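Local atomic coordinates of tannase (PDB entry 6YQ4), a protein that probably hydrolyses gallotannins as an alpha/beta-hydrolase-type tannase, and binds a magnesium ion. Residues 300-312 and 328-341. Sequence-based numbering, arbitrary orientation.
Sequences KTYLSIIIRNSAN and FTIENNKVVAVNLD
Helix 300-312 and strand 335-338 of a two-stranded hairpin run roughly antiparallel, their axes 145° apart and 7.5 Å at closest approach. Asn-312 grips the backbone of Val-335 with both ends of its amide. Its OD1 accepts the N-H of Val-335 at 2.8 Å, and its ND2 gives a straighter bond (166°) to Val-335 O at 2.9 Å. Both bonds lie on carbonyl lone pairs, which fixes the rotation of the amide. Val-335 and Val-338 both turn toward the helix. With CG2 of Val-338 anti to its own carbonyl carbon, that methyl reaches the helix backbone, 3.6 Å from Arg-308 CA. The aliphatic part of Arg-308 slides past Val-335, while its NH2 turns back to Asn-309 OD1. Ala-311 CB meets the Phe-328 ring obliquely, 3.7 Å from CE2; Ile-307 CG2 approaches the same ring at CE1. Leu-340 is a knob in a hole formed by Lys-300, Leu-303, Ser-304 and Ile-307. A water links Ser-304 OG to the N-H of Val-338. Beyond Leu-340, Lys-300 NZ forms a salt bridge with Asp-341 OD1 at 3.0 Å, on the syn side of the carboxylate; NZ also bonds Asn-296 OD1. Leu-303 also packs on helices 212-223 and 450-461, and Ala-311 also touches Trp-472. The hairpin carries a classic beta bulge, Val-336 and Ala-337 facing Thr-329, and Asn-339 occupies the N-cap position before helix 340-344. This is a helix packed against a small beta-hairpin; helix 298-316 joins it to the alpha/beta-hydrolase-type core, away from the magnesium site.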
loop_
_atom_site.group_PDB
_atom_site.type_symbol
_atom_site.label_atom_id
_atom_site.label_comp_id
_atom_site.label_asym_id
_atom_site.label_seq_id
_atom_site.Cartn_x
_atom_site.Cartn_y
_atom_site.Cartn_z
ATOM N N LYS A 300 16.052 2.685 -16.350
ATOM C CA LYS A 300 15.006 2.524 -17.359
ATOM C C LYS A 300 15.080 1.155 -18.034
ATOM O O LYS A 300 14.042 0.553 -18.343
ATOM C CB LYS A 300 15.128 3.640 -18.403
ATOM C CG LYS A 300 14.297 3.418 -19.676
ATOM C CD LYS A 300 14.266 4.650 -20.580
ATOM C CE LYS A 300 13.700 5.862 -19.842
ATOM N NZ LYS A 300 13.687 7.101 -20.695
ATOM N N THR A 301 16.304 0.649 -18.278
ATOM C CA THR A 301 16.475 -0.694 -18.836
ATOM C C THR A 301 16.009 -1.759 -17.847
ATOM O O THR A 301 15.441 -2.785 -18.242
ATOM C CB THR A 301 17.946 -0.912 -19.232
ATOM O OG1 THR A 301 18.277 -0.056 -20.330
ATOM C CG2 THR A 301 18.229 -2.365 -19.641
ATOM N N TYR A 302 16.233 -1.525 -16.555
ATOM C CA TYR A 302 15.690 -2.412 -15.532
ATOM C C TYR A 302 14.162 -2.451 -15.585
ATOM O O TYR A 302 13.556 -3.530 -15.547
ATOM C CB TYR A 302 16.169 -1.964 -14.150
ATOM C CG TYR A 302 15.554 -2.735 -13.015
ATOM C CD1 TYR A 302 16.059 -3.970 -12.640
ATOM C CD2 TYR A 302 14.464 -2.244 -12.330
ATOM C CE1 TYR A 302 15.491 -4.683 -11.621
ATOM C CE2 TYR A 302 13.886 -2.958 -11.306
ATOM C CZ TYR A 302 14.411 -4.169 -10.958
ATOM O OH TYR A 302 13.845 -4.871 -9.924
ATOM N N LEU A 303 13.515 -1.278 -15.656
ATOM C CA LEU A 303 12.059 -1.263 -15.696
ATOM C C LEU A 303 11.530 -1.996 -16.915
ATOM O O LEU A 303 10.546 -2.744 -16.826
ATOM C CB LEU A 303 11.534 0.163 -15.696
ATOM C CG LEU A 303 11.595 0.974 -14.428
ATOM C CD1 LEU A 303 10.417 1.920 -14.467
ATOM C CD2 LEU A 303 11.506 0.051 -13.240
ATOM N N SER A 304 12.155 -1.770 -18.069
ATOM C CA SER A 304 11.664 -2.397 -19.280
ATOM C C SER A 304 11.723 -3.914 -19.165
ATOM O O SER A 304 10.901 -4.612 -19.760
ATOM C CB SER A 304 12.466 -1.896 -20.480
ATOM O OG SER A 304 13.668 -2.639 -20.641
ATOM N N ILE A 305 12.660 -4.440 -18.374
ATOM C CA ILE A 305 12.761 -5.890 -18.225
ATOM C C ILE A 305 11.607 -6.426 -17.390
ATOM O O ILE A 305 11.076 -7.507 -17.668
ATOM C CB ILE A 305 14.133 -6.268 -17.638
ATOM C CG1 ILE A 305 15.235 -5.861 -18.613
ATOM C CG2 ILE A 305 14.215 -7.748 -17.421
ATOM C CD1 ILE A 305 16.644 -6.016 -18.062
ATOM N N ILE A 306 11.178 -5.673 -16.372
ATOM C CA ILE A 306 9.954 -6.020 -15.646
ATOM C C ILE A 306 8.793 -6.189 -16.619
ATOM O O ILE A 306 8.003 -7.134 -16.514
ATOM C CB ILE A 306 9.630 -4.947 -14.598
ATOM C CG1 ILE A 306 10.643 -4.943 -13.481
ATOM C CG2 ILE A 306 8.236 -5.144 -14.007
ATOM C CD1 ILE A 306 10.387 -3.745 -12.587
ATOM N N ILE A 307 8.650 -5.253 -17.562
ATOM C CA ILE A 307 7.549 -5.351 -18.515
ATOM C C ILE A 307 7.768 -6.538 -19.447
ATOM O O ILE A 307 6.846 -7.323 -19.688
ATOM C CB ILE A 307 7.377 -4.023 -19.286
ATOM C CG1 ILE A 307 7.018 -2.878 -18.333
ATOM C CG2 ILE A 307 6.289 -4.135 -20.355
ATOM C CD1 ILE A 307 5.712 -3.087 -17.599
ATOM N N ARG A 308 8.999 -6.711 -19.959
ATOM C CA ARG A 308 9.302 -7.868 -20.803
ATOM C C ARG A 308 8.925 -9.156 -20.105
ATOM O O ARG A 308 8.299 -10.040 -20.699
ATOM C CB ARG A 308 10.789 -7.901 -21.164
ATOM C CG ARG A 308 11.196 -9.106 -22.026
ATOM C CD ARG A 308 12.713 -9.410 -21.976
ATOM N NE ARG A 308 13.105 -10.019 -20.708
ATOM C CZ ARG A 308 14.357 -10.115 -20.271
ATOM N NH1 ARG A 308 15.348 -9.633 -21.009
ATOM N NH2 ARG A 308 14.613 -10.692 -19.092
ATOM N N ASN A 309 9.287 -9.269 -18.829
ATOM C CA ASN A 309 8.945 -10.457 -18.069
ATOM C C ASN A 309 7.441 -10.591 -17.907
ATOM O O ASN A 309 6.901 -11.700 -18.012
ATOM C CB ASN A 309 9.630 -10.414 -16.707
ATOM C CG ASN A 309 11.090 -10.818 -16.772
ATOM O OD1 ASN A 309 11.623 -11.206 -17.835
ATOM N ND2 ASN A 309 11.752 -10.727 -15.633
ATOM N N SER A 310 6.749 -9.474 -17.652
ATOM C CA SER A 310 5.292 -9.504 -17.569
ATOM C C SER A 310 4.657 -9.982 -18.877
ATOM O O SER A 310 3.823 -10.894 -18.871
ATOM C CB SER A 310 4.751 -8.125 -17.194
ATOM O OG SER A 310 3.324 -8.131 -17.220
ATOM N N ALA A 311 5.017 -9.357 -20.011
ATOM C CA ALA A 311 4.427 -9.755 -21.294
ATOM C C ALA A 311 4.771 -11.198 -21.676
ATOM O O ALA A 311 3.969 -11.872 -22.330
ATOM C CB ALA A 311 4.864 -8.798 -22.398
ATOM N N ASN A 312 5.942 -11.701 -21.283
ATOM C CA ASN A 312 6.261 -13.088 -21.624
ATOM C C ASN A 312 5.470 -14.089 -20.795
ATOM O O ASN A 312 5.134 -15.171 -21.292
ATOM C CB ASN A 312 7.747 -13.336 -21.468
ATOM C CG ASN A 312 8.497 -12.926 -22.680
ATOM O OD1 ASN A 312 7.939 -12.936 -23.789
ATOM N ND2 ASN A 312 9.754 -12.527 -22.499
ATOM N N PHE A 328 7.320 -3.638 -28.481
ATOM C CA PHE A 328 7.958 -4.909 -28.169
ATOM C C PHE A 328 8.826 -5.382 -29.330
ATOM O O PHE A 328 8.455 -5.231 -30.503
ATOM C CB PHE A 328 6.909 -5.982 -27.864
ATOM C CG PHE A 328 6.175 -5.771 -26.574
ATOM C CD1 PHE A 328 6.611 -4.836 -25.650
ATOM C CD2 PHE A 328 5.050 -6.519 -26.280
ATOM C CE1 PHE A 328 5.939 -4.649 -24.453
ATOM C CE2 PHE A 328 4.361 -6.329 -25.083
ATOM C CZ PHE A 328 4.811 -5.396 -24.170
ATOM N N THR A 329 9.972 -5.968 -29.003
ATOM C CA THR A 329 10.727 -6.775 -29.958
ATOM C C THR A 329 10.399 -8.237 -29.694
ATOM O O THR A 329 10.751 -8.780 -28.637
ATOM C CB THR A 329 12.231 -6.548 -29.869
ATOM O OG1 THR A 329 12.524 -5.162 -30.059
ATOM C CG2 THR A 329 12.918 -7.347 -30.972
ATOM N N ILE A 330 9.733 -8.862 -30.660
ATOM C CA ILE A 330 9.283 -10.245 -30.579
ATOM C C ILE A 330 9.983 -11.037 -31.667
ATOM O O ILE A 330 9.944 -10.650 -32.838
ATOM C CB ILE A 330 7.757 -10.346 -30.743
ATOM C CG1 ILE A 330 7.063 -9.602 -29.605
ATOM C CG2 ILE A 330 7.332 -11.804 -30.831
ATOM C CD1 ILE A 330 5.585 -9.490 -29.773
ATOM N N GLU A 331 10.604 -12.159 -31.296
ATOM C CA GLU A 331 11.292 -12.976 -32.282
ATOM C C GLU A 331 10.579 -14.293 -32.387
ATOM O O GLU A 331 9.500 -14.375 -33.025
ATOM C CB GLU A 331 12.787 -13.041 -31.939
ATOM C CG GLU A 331 13.543 -11.830 -32.472
ATOM C CD GLU A 331 14.782 -11.520 -31.674
ATOM O OE1 GLU A 331 15.322 -12.435 -31.014
ATOM O OE2 GLU A 331 15.215 -10.351 -31.706
ATOM N N ASN A 332 11.096 -15.386 -31.817
ATOM C CA ASN A 332 10.383 -16.660 -31.872
ATOM C C ASN A 332 9.242 -16.652 -30.852
ATOM O O ASN A 332 9.189 -17.446 -29.915
ATOM C CB ASN A 332 11.330 -17.830 -31.652
ATOM C CG ASN A 332 11.150 -18.921 -32.693
ATOM O OD1 ASN A 332 11.221 -18.671 -33.903
ATOM N ND2 ASN A 332 10.899 -20.138 -32.227
ATOM N N ASN A 333 8.323 -15.707 -31.061
ATOM C CA ASN A 333 7.153 -15.520 -30.206
ATOM C C ASN A 333 7.528 -15.416 -28.729
ATOM O O ASN A 333 6.777 -15.848 -27.849
ATOM C CB ASN A 333 6.125 -16.627 -30.430
ATOM C CG ASN A 333 4.950 -16.153 -31.255
ATOM O OD1 ASN A 333 4.079 -15.433 -30.757
ATOM N ND2 ASN A 333 4.924 -16.539 -32.529
ATOM N N LYS A 334 8.705 -14.858 -28.449
ATOM C CA LYS A 334 9.046 -14.359 -27.126
ATOM C C LYS A 334 9.410 -12.883 -27.236
ATOM O O LYS A 334 10.059 -12.464 -28.198
ATOM C CB LYS A 334 10.202 -15.142 -26.485
ATOM C CG LYS A 334 9.874 -16.590 -26.152
ATOM C CD LYS A 334 11.074 -17.504 -26.363
ATOM C CE LYS A 334 10.658 -18.907 -26.784
ATOM N NZ LYS A 334 10.872 -19.137 -28.250
ATOM N N VAL A 335 8.961 -12.090 -26.269
ATOM C CA VAL A 335 9.413 -10.704 -26.179
ATOM C C VAL A 335 10.860 -10.715 -25.703
ATOM O O VAL A 335 11.159 -11.239 -24.626
ATOM C CB VAL A 335 8.511 -9.896 -25.231
ATOM C CG1 VAL A 335 9.063 -8.487 -25.009
ATOM C CG2 VAL A 335 7.073 -9.870 -25.753
ATOM N N VAL A 336 11.769 -10.165 -26.509
ATOM C CA VAL A 336 13.177 -10.083 -26.120
ATOM C C VAL A 336 13.628 -8.668 -25.786
ATOM O O VAL A 336 14.723 -8.503 -25.227
ATOM C CB VAL A 336 14.110 -10.697 -27.189
ATOM C CG1 VAL A 336 13.722 -12.155 -27.482
ATOM C CG2 VAL A 336 14.111 -9.858 -28.476
ATOM N N ALA A 337 12.823 -7.652 -26.070
ATOM C CA ALA A 337 13.179 -6.275 -25.757
ATOM C C ALA A 337 11.896 -5.463 -25.677
ATOM O O ALA A 337 10.930 -5.749 -26.390
ATOM C CB ALA A 337 14.129 -5.668 -26.804
ATOM N N VAL A 338 11.897 -4.458 -24.797
ATOM C CA VAL A 338 10.751 -3.569 -24.563
ATOM C C VAL A 338 11.246 -2.133 -24.602
ATOM O O VAL A 338 12.077 -1.742 -23.775
ATOM C CB VAL A 338 10.061 -3.838 -23.213
ATOM C CG1 VAL A 338 9.044 -2.737 -22.900
ATOM C CG2 VAL A 338 9.396 -5.184 -23.222
ATOM N N ASN A 339 10.732 -1.341 -25.536
ATOM C CA ASN A 339 11.071 0.083 -25.575
ATOM C C ASN A 339 10.162 0.794 -24.574
ATOM O O ASN A 339 9.018 1.147 -24.880
ATOM C CB ASN A 339 10.928 0.636 -26.986
ATOM C CG ASN A 339 11.366 2.087 -27.084
ATOM O OD1 ASN A 339 11.376 2.808 -26.080
ATOM N ND2 ASN A 339 11.730 2.529 -28.294
ATOM N N LEU A 340 10.687 1.014 -23.358
ATOM C CA LEU A 340 9.845 1.469 -22.251
ATOM C C LEU A 340 9.146 2.791 -22.562
ATOM O O LEU A 340 7.978 2.978 -22.199
ATOM C CB LEU A 340 10.663 1.605 -20.970
ATOM C CG LEU A 340 9.766 1.894 -19.761
ATOM C CD1 LEU A 340 9.020 0.623 -19.269
ATOM C CD2 LEU A 340 10.545 2.576 -18.629
ATOM N N ASP A 341 9.835 3.716 -23.233
ATOM C CA ASP A 341 9.210 4.989 -23.594
ATOM C C ASP A 341 7.945 4.759 -24.410
ATOM O O ASP A 341 6.869 5.265 -24.069
ATOM C CB ASP A 341 10.193 5.859 -24.380
ATOM C CG ASP A 341 11.237 6.525 -23.494
ATOM O OD1 ASP A 341 11.149 6.412 -22.239
ATOM O OD2 ASP A 341 12.154 7.156 -24.070
HETATM O O HOH W 1 13.942 -4.390 -22.578
#